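Local atomic coordinates of probable arabinosyltransferase B (Mycobacterium tuberculosis H37Rv, PDB entry 7BVF), a protein that transfers arabinose units to build the arabinan of cell-wall arabinogalactan, acting as a membrane-embedded glycosyltransferase. Residues T643-P655 / S721-N735. Sequence-based numbering, arbitrary orientation.
Sequences TNGWWYVSSYGVP and SMVAGIVRQYPTYSN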
loop_
_atom_site.group_PDB
_atom_site.type_symbol
_atom_site.label_atom_id
_atom_site.label_comp_id
_atom_site.label_asym_id
_atom_site.label_seq_id
_atom_site.Cartn_x
_atom_site.Cartn_y
_atom_site.Cartn_z
ATOM N N THR A 643 -3.843 14.883 -9.871
ATOM C CA THR A 643 -3.941 16.283 -9.499
ATOM C C THR A 643 -2.897 17.118 -10.234
ATOM O O THR A 643 -1.982 16.603 -10.875
ATOM C CB THR A 643 -3.770 16.451 -7.993
ATOM O OG1 THR A 643 -2.402 16.225 -7.642
ATOM C CG2 THR A 643 -4.639 15.459 -7.248
ATOM N N ASN A 644 -3.048 18.434 -10.131
ATOM C CA ASN A 644 -2.092 19.401 -10.668
ATOM C C ASN A 644 -1.244 20.001 -9.556
ATOM O O ASN A 644 -0.938 21.193 -9.557
ATOM C CB ASN A 644 -2.826 20.490 -11.444
ATOM C CG ASN A 644 -1.893 21.386 -12.218
ATOM O OD1 ASN A 644 -0.772 21.003 -12.537
ATOM N ND2 ASN A 644 -2.348 22.594 -12.516
ATOM N N GLY A 645 -0.866 19.186 -8.577
ATOM C CA GLY A 645 -0.252 19.691 -7.368
ATOM C C GLY A 645 1.252 19.862 -7.495
ATOM O O GLY A 645 1.936 19.047 -8.107
ATOM N N TRP A 646 1.749 20.943 -6.909
ATOM C CA TRP A 646 3.168 21.203 -6.751
ATOM C C TRP A 646 3.524 21.154 -5.269
ATOM O O TRP A 646 2.699 20.828 -4.415
ATOM C CB TRP A 646 3.546 22.546 -7.375
ATOM C CG TRP A 646 3.108 22.698 -8.796
ATOM C CD1 TRP A 646 1.882 23.091 -9.236
ATOM C CD2 TRP A 646 3.898 22.468 -9.968
ATOM N NE1 TRP A 646 1.855 23.118 -10.606
ATOM C CE2 TRP A 646 3.082 22.738 -11.080
ATOM C CE3 TRP A 646 5.216 22.057 -10.184
ATOM C CZ2 TRP A 646 3.539 22.611 -12.387
ATOM C CZ3 TRP A 646 5.665 21.932 -11.483
ATOM C CH2 TRP A 646 4.832 22.208 -12.566
ATOM N N TRP A 647 4.775 21.486 -4.967
ATOM C CA TRP A 647 5.319 21.327 -3.625
ATOM C C TRP A 647 4.990 22.493 -2.699
ATOM O O TRP A 647 4.062 23.262 -2.959
ATOM C CB TRP A 647 6.826 21.097 -3.692
ATOM C CG TRP A 647 7.156 19.715 -4.157
ATOM C CD1 TRP A 647 7.770 19.368 -5.322
ATOM C CD2 TRP A 647 6.858 18.488 -3.481
ATOM N NE1 TRP A 647 7.887 18.003 -5.408
ATOM C CE2 TRP A 647 7.332 17.440 -4.291
ATOM C CE3 TRP A 647 6.242 18.176 -2.267
ATOM C CZ2 TRP A 647 7.213 16.104 -3.926
ATOM C CZ3 TRP A 647 6.123 16.847 -1.909
ATOM C CH2 TRP A 647 6.607 15.828 -2.734
ATOM N N TYR A 648 5.744 22.602 -1.607
ATOM C CA TYR A 648 5.422 23.367 -0.408
ATOM C C TYR A 648 4.776 24.728 -0.659
ATOM O O TYR A 648 3.615 24.926 -0.295
ATOM C CB TYR A 648 6.718 23.517 0.397
ATOM C CG TYR A 648 6.698 24.462 1.574
ATOM C CD1 TYR A 648 5.716 24.381 2.545
ATOM C CD2 TYR A 648 7.693 25.413 1.727
ATOM C CE1 TYR A 648 5.713 25.238 3.619
ATOM C CE2 TYR A 648 7.698 26.269 2.795
ATOM C CZ TYR A 648 6.708 26.180 3.740
ATOM O OH TYR A 648 6.711 27.036 4.813
ATOM N N VAL A 649 5.475 25.661 -1.299
ATOM C CA VAL A 649 4.931 26.992 -1.545
ATOM C C VAL A 649 4.768 27.271 -3.028
ATOM O O VAL A 649 4.453 28.400 -3.412
ATOM C CB VAL A 649 5.779 28.089 -0.882
ATOM C CG1 VAL A 649 5.512 28.141 0.598
ATOM C CG2 VAL A 649 7.248 27.852 -1.144
ATOM N N SER A 650 4.984 26.275 -3.873
ATOM C CA SER A 650 4.749 26.406 -5.299
ATOM C C SER A 650 3.305 26.124 -5.668
ATOM O O SER A 650 2.927 26.310 -6.825
ATOM C CB SER A 650 5.674 25.465 -6.066
ATOM O OG SER A 650 7.030 25.787 -5.827
ATOM N N SER A 651 2.497 25.685 -4.708
ATOM C CA SER A 651 1.104 25.343 -4.928
ATOM C C SER A 651 0.156 26.469 -4.548
ATOM O O SER A 651 -1.057 26.257 -4.517
ATOM C CB SER A 651 0.750 24.089 -4.137
ATOM O OG SER A 651 0.952 24.299 -2.753
ATOM N N TYR A 652 0.678 27.653 -4.253
ATOM C CA TYR A 652 -0.149 28.780 -3.839
ATOM C C TYR A 652 -0.777 29.405 -5.074
ATOM O O TYR A 652 -0.149 30.212 -5.759
ATOM C CB TYR A 652 0.677 29.809 -3.079
ATOM C CG TYR A 652 0.990 29.447 -1.650
ATOM C CD1 TYR A 652 0.810 28.161 -1.180
ATOM C CD2 TYR A 652 1.475 30.401 -0.773
ATOM C CE1 TYR A 652 1.104 27.834 0.121
ATOM C CE2 TYR A 652 1.771 30.085 0.527
ATOM C CZ TYR A 652 1.584 28.800 0.970
ATOM O OH TYR A 652 1.878 28.477 2.270
ATOM N N GLY A 653 -2.021 29.038 -5.364
ATOM C CA GLY A 653 -2.808 29.691 -6.386
ATOM C C GLY A 653 -3.073 28.862 -7.622
ATOM O O GLY A 653 -3.968 29.214 -8.397
ATOM N N VAL A 654 -2.329 27.781 -7.839
ATOM C CA VAL A 654 -2.481 26.993 -9.061
ATOM C C VAL A 654 -3.863 26.351 -9.046
ATOM O O VAL A 654 -4.357 25.966 -7.977
ATOM C CB VAL A 654 -1.353 25.961 -9.211
ATOM C CG1 VAL A 654 -0.009 26.642 -9.076
ATOM C CG2 VAL A 654 -1.487 24.859 -8.197
ATOM N N PRO A 655 -4.542 26.261 -10.198
ATOM C CA PRO A 655 -5.979 25.953 -10.195
ATOM C C PRO A 655 -6.394 24.626 -9.577
ATOM O O PRO A 655 -7.118 24.622 -8.578
ATOM C CB PRO A 655 -6.325 25.987 -11.685
ATOM C CG PRO A 655 -5.371 26.965 -12.247
ATOM C CD PRO A 655 -4.088 26.709 -11.525
ATOM N N SER A 721 0.048 27.299 -15.508
ATOM C CA SER A 721 -0.195 27.056 -14.088
ATOM C C SER A 721 0.465 28.122 -13.222
ATOM O O SER A 721 -0.192 28.756 -12.386
ATOM C CB SER A 721 0.309 25.668 -13.700
ATOM O OG SER A 721 -0.503 24.663 -14.271
ATOM N N MET A 722 1.764 28.351 -13.417
ATOM C CA MET A 722 2.475 29.310 -12.579
ATOM C C MET A 722 2.054 30.741 -12.880
ATOM O O MET A 722 1.998 31.576 -11.970
ATOM C CB MET A 722 3.981 29.147 -12.752
ATOM C CG MET A 722 4.461 27.714 -12.690
ATOM S SD MET A 722 3.675 26.716 -11.414
ATOM C CE MET A 722 4.524 27.279 -9.952
ATOM N N VAL A 723 1.745 31.056 -14.140
ATOM C CA VAL A 723 1.307 32.417 -14.437
ATOM C C VAL A 723 -0.042 32.702 -13.787
ATOM O O VAL A 723 -0.269 33.796 -13.252
ATOM C CB VAL A 723 1.272 32.654 -15.956
ATOM C CG1 VAL A 723 0.549 33.947 -16.270
ATOM C CG2 VAL A 723 2.681 32.691 -16.510
ATOM N N ALA A 724 -0.954 31.728 -13.801
ATOM C CA ALA A 724 -2.246 31.914 -13.154
ATOM C C ALA A 724 -2.141 31.884 -11.641
ATOM O O ALA A 724 -3.006 32.442 -10.966
ATOM C CB ALA A 724 -3.232 30.845 -13.620
ATOM N N GLY A 725 -1.114 31.232 -11.094
ATOM C CA GLY A 725 -0.868 31.329 -9.668
ATOM C C GLY A 725 -0.231 32.630 -9.238
ATOM O O GLY A 725 -0.374 33.022 -8.079
ATOM N N ILE A 726 0.485 33.296 -10.141
ATOM C CA ILE A 726 1.042 34.610 -9.833
ATOM C C ILE A 726 -0.017 35.693 -9.970
ATOM O O ILE A 726 -0.085 36.614 -9.152
ATOM C CB ILE A 726 2.253 34.901 -10.736
ATOM C CG1 ILE A 726 3.430 34.000 -10.375
ATOM C CG2 ILE A 726 2.662 36.358 -10.633
ATOM C CD1 ILE A 726 4.657 34.287 -11.179
ATOM N N VAL A 727 -0.854 35.606 -11.006
ATOM C CA VAL A 727 -1.824 36.668 -11.276
ATOM C C VAL A 727 -2.833 36.770 -10.140
ATOM O O VAL A 727 -2.935 37.799 -9.466
ATOM C CB VAL A 727 -2.517 36.433 -12.627
ATOM C CG1 VAL A 727 -3.743 37.306 -12.743
ATOM C CG2 VAL A 727 -1.558 36.726 -13.755
ATOM N N ARG A 728 -3.599 35.708 -9.914
ATOM C CA ARG A 728 -4.405 35.660 -8.710
ATOM C C ARG A 728 -3.504 35.361 -7.523
ATOM O O ARG A 728 -2.475 34.698 -7.655
ATOM C CB ARG A 728 -5.517 34.623 -8.844
ATOM C CG ARG A 728 -5.103 33.183 -8.653
ATOM C CD ARG A 728 -6.222 32.261 -9.111
ATOM N NE ARG A 728 -6.170 30.950 -8.476
ATOM C CZ ARG A 728 -7.198 30.110 -8.419
ATOM N NH1 ARG A 728 -8.358 30.445 -8.960
ATOM N NH2 ARG A 728 -7.069 28.935 -7.819
ATOM N N GLN A 729 -3.869 35.845 -6.365
ATOM C CA GLN A 729 -2.954 35.509 -5.259
ATOM C C GLN A 729 -1.750 36.418 -5.265
ATOM O O GLN A 729 -0.709 35.949 -5.077
ATOM C CB GLN A 729 -2.491 34.086 -5.483
ATOM C CG GLN A 729 -2.656 33.218 -4.261
ATOM C CD GLN A 729 -1.398 33.304 -3.478
ATOM O OE1 GLN A 729 -0.391 33.666 -4.015
ATOM N NE2 GLN A 729 -1.465 32.950 -2.220
ATOM N N TYR A 730 -1.990 37.690 -5.471
ATOM C CA TYR A 730 -1.003 38.777 -5.503
ATOM C C TYR A 730 -1.745 39.968 -4.928
ATOM O O TYR A 730 -2.742 40.201 -5.543
ATOM C CB TYR A 730 -0.747 39.198 -6.945
ATOM C CG TYR A 730 -0.148 40.563 -7.056
ATOM C CD1 TYR A 730 1.187 40.735 -7.247
ATOM C CD2 TYR A 730 -0.914 41.688 -6.990
ATOM C CE1 TYR A 730 1.743 41.986 -7.293
ATOM C CE2 TYR A 730 -0.380 42.950 -7.017
ATOM C CZ TYR A 730 0.958 43.087 -7.156
ATOM O OH TYR A 730 1.457 44.319 -7.186
ATOM N N PRO A 731 -1.329 40.749 -3.895
ATOM C CA PRO A 731 0.020 41.116 -3.597
ATOM C C PRO A 731 0.595 40.213 -2.533
ATOM O O PRO A 731 1.597 40.504 -2.139
ATOM C CB PRO A 731 -0.070 42.421 -2.855
ATOM C CG PRO A 731 -1.452 42.802 -3.038
ATOM C CD PRO A 731 -2.163 41.488 -3.013
ATOM N N THR A 732 0.023 39.045 -2.301
ATOM C CA THR A 732 0.471 38.104 -1.250
ATOM C C THR A 732 1.598 37.210 -1.764
ATOM O O THR A 732 2.087 37.435 -2.786
ATOM C CB THR A 732 -0.703 37.575 -0.412
ATOM O OG1 THR A 732 -0.313 36.478 0.391
ATOM C CG2 THR A 732 -1.925 37.146 -1.183
ATOM N N TYR A 733 1.971 36.172 -1.057
ATOM C CA TYR A 733 3.164 35.436 -1.450
ATOM C C TYR A 733 2.934 34.580 -2.690
ATOM O O TYR A 733 1.940 33.857 -2.785
ATOM C CB TYR A 733 3.640 34.553 -0.300
ATOM C CG TYR A 733 4.920 33.817 -0.601
ATOM C CD1 TYR A 733 6.143 34.445 -0.480
ATOM C CD2 TYR A 733 4.902 32.496 -1.016
ATOM C CE1 TYR A 733 7.311 33.779 -0.757
ATOM C CE2 TYR A 733 6.065 31.824 -1.296
ATOM C CZ TYR A 733 7.267 32.471 -1.166
ATOM O OH TYR A 733 8.434 31.807 -1.444
ATOM N N SER A 734 3.870 34.669 -3.635
ATOM C CA SER A 734 4.007 33.717 -4.727
ATOM C C SER A 734 5.485 33.619 -5.069
ATOM O O SER A 734 6.282 34.477 -4.689
ATOM C CB SER A 734 3.192 34.121 -5.956
ATOM O OG SER A 734 3.424 35.471 -6.304
ATOM N N ASN A 735 5.846 32.556 -5.790
ATOM C CA ASN A 735 7.251 32.322 -6.122
ATOM C C ASN A 735 7.805 33.432 -7.006
ATOM O O ASN A 735 8.859 34.009 -6.712
ATOM C CB ASN A 735 7.407 30.969 -6.813
ATOM C CG ASN A 735 7.899 29.894 -5.879
ATOM O OD1 ASN A 735 8.396 30.179 -4.792
ATOM N ND2 ASN A 735 7.768 28.645 -6.297
#
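Gly653 and Gly725 face each other where the loop 643-655 meets the last turns of helix 706-727, a glycine-to-glycine contact at the end of a helix of this GT-C-type membrane enzyme. With their CA atoms 4.1 Å apart, the two backbones come together without side chains between them. Gly653 has a positive phi (110°), a backbone shape that suits glycine, and its bare backbone settles against the helix. The low, side-chain-free surface at Gly725 lies against the loop, with Gly653 C next to Gly725 CA.

Beside this seam, Met722 bends at chi2 and chi3, bringing SD over one face of Trp646, 4.3 Å from the centroid of the five-membered ring, a Met-aromatic contact. A flexible thioether suits this place, because its CE can also curl against Ser650 O. Val654 is the neighbouring bump: CG1 rests against Ser721 O while CG2 meets the edge of the Trp646 indole. Trp290 of helix 278-293 packs on both Trp646 and Met722. Farther along, Asn644 ND2 gives Ser721 OG a nearly straight bond (3.3 Å, 177°) in its amide plane; Ser721 OG also bonds to Val717 O.

The chain after the helix lays Gln729 and Tyr733 against the loop. Tyr733, a broad apolar ring, presents its edge to Tyr652 CD2, and its CE2 lies 3.8 Å from Val649 CB, while the Gln729 amide lies against Tyr652 CB. Where the helix ends, Arg728 is long enough to carry two donors to one carbonyl: its NE meets a lone pair of Gly653 O at 2.8 Å, with NH2 adding a weak second bond to that oxygen.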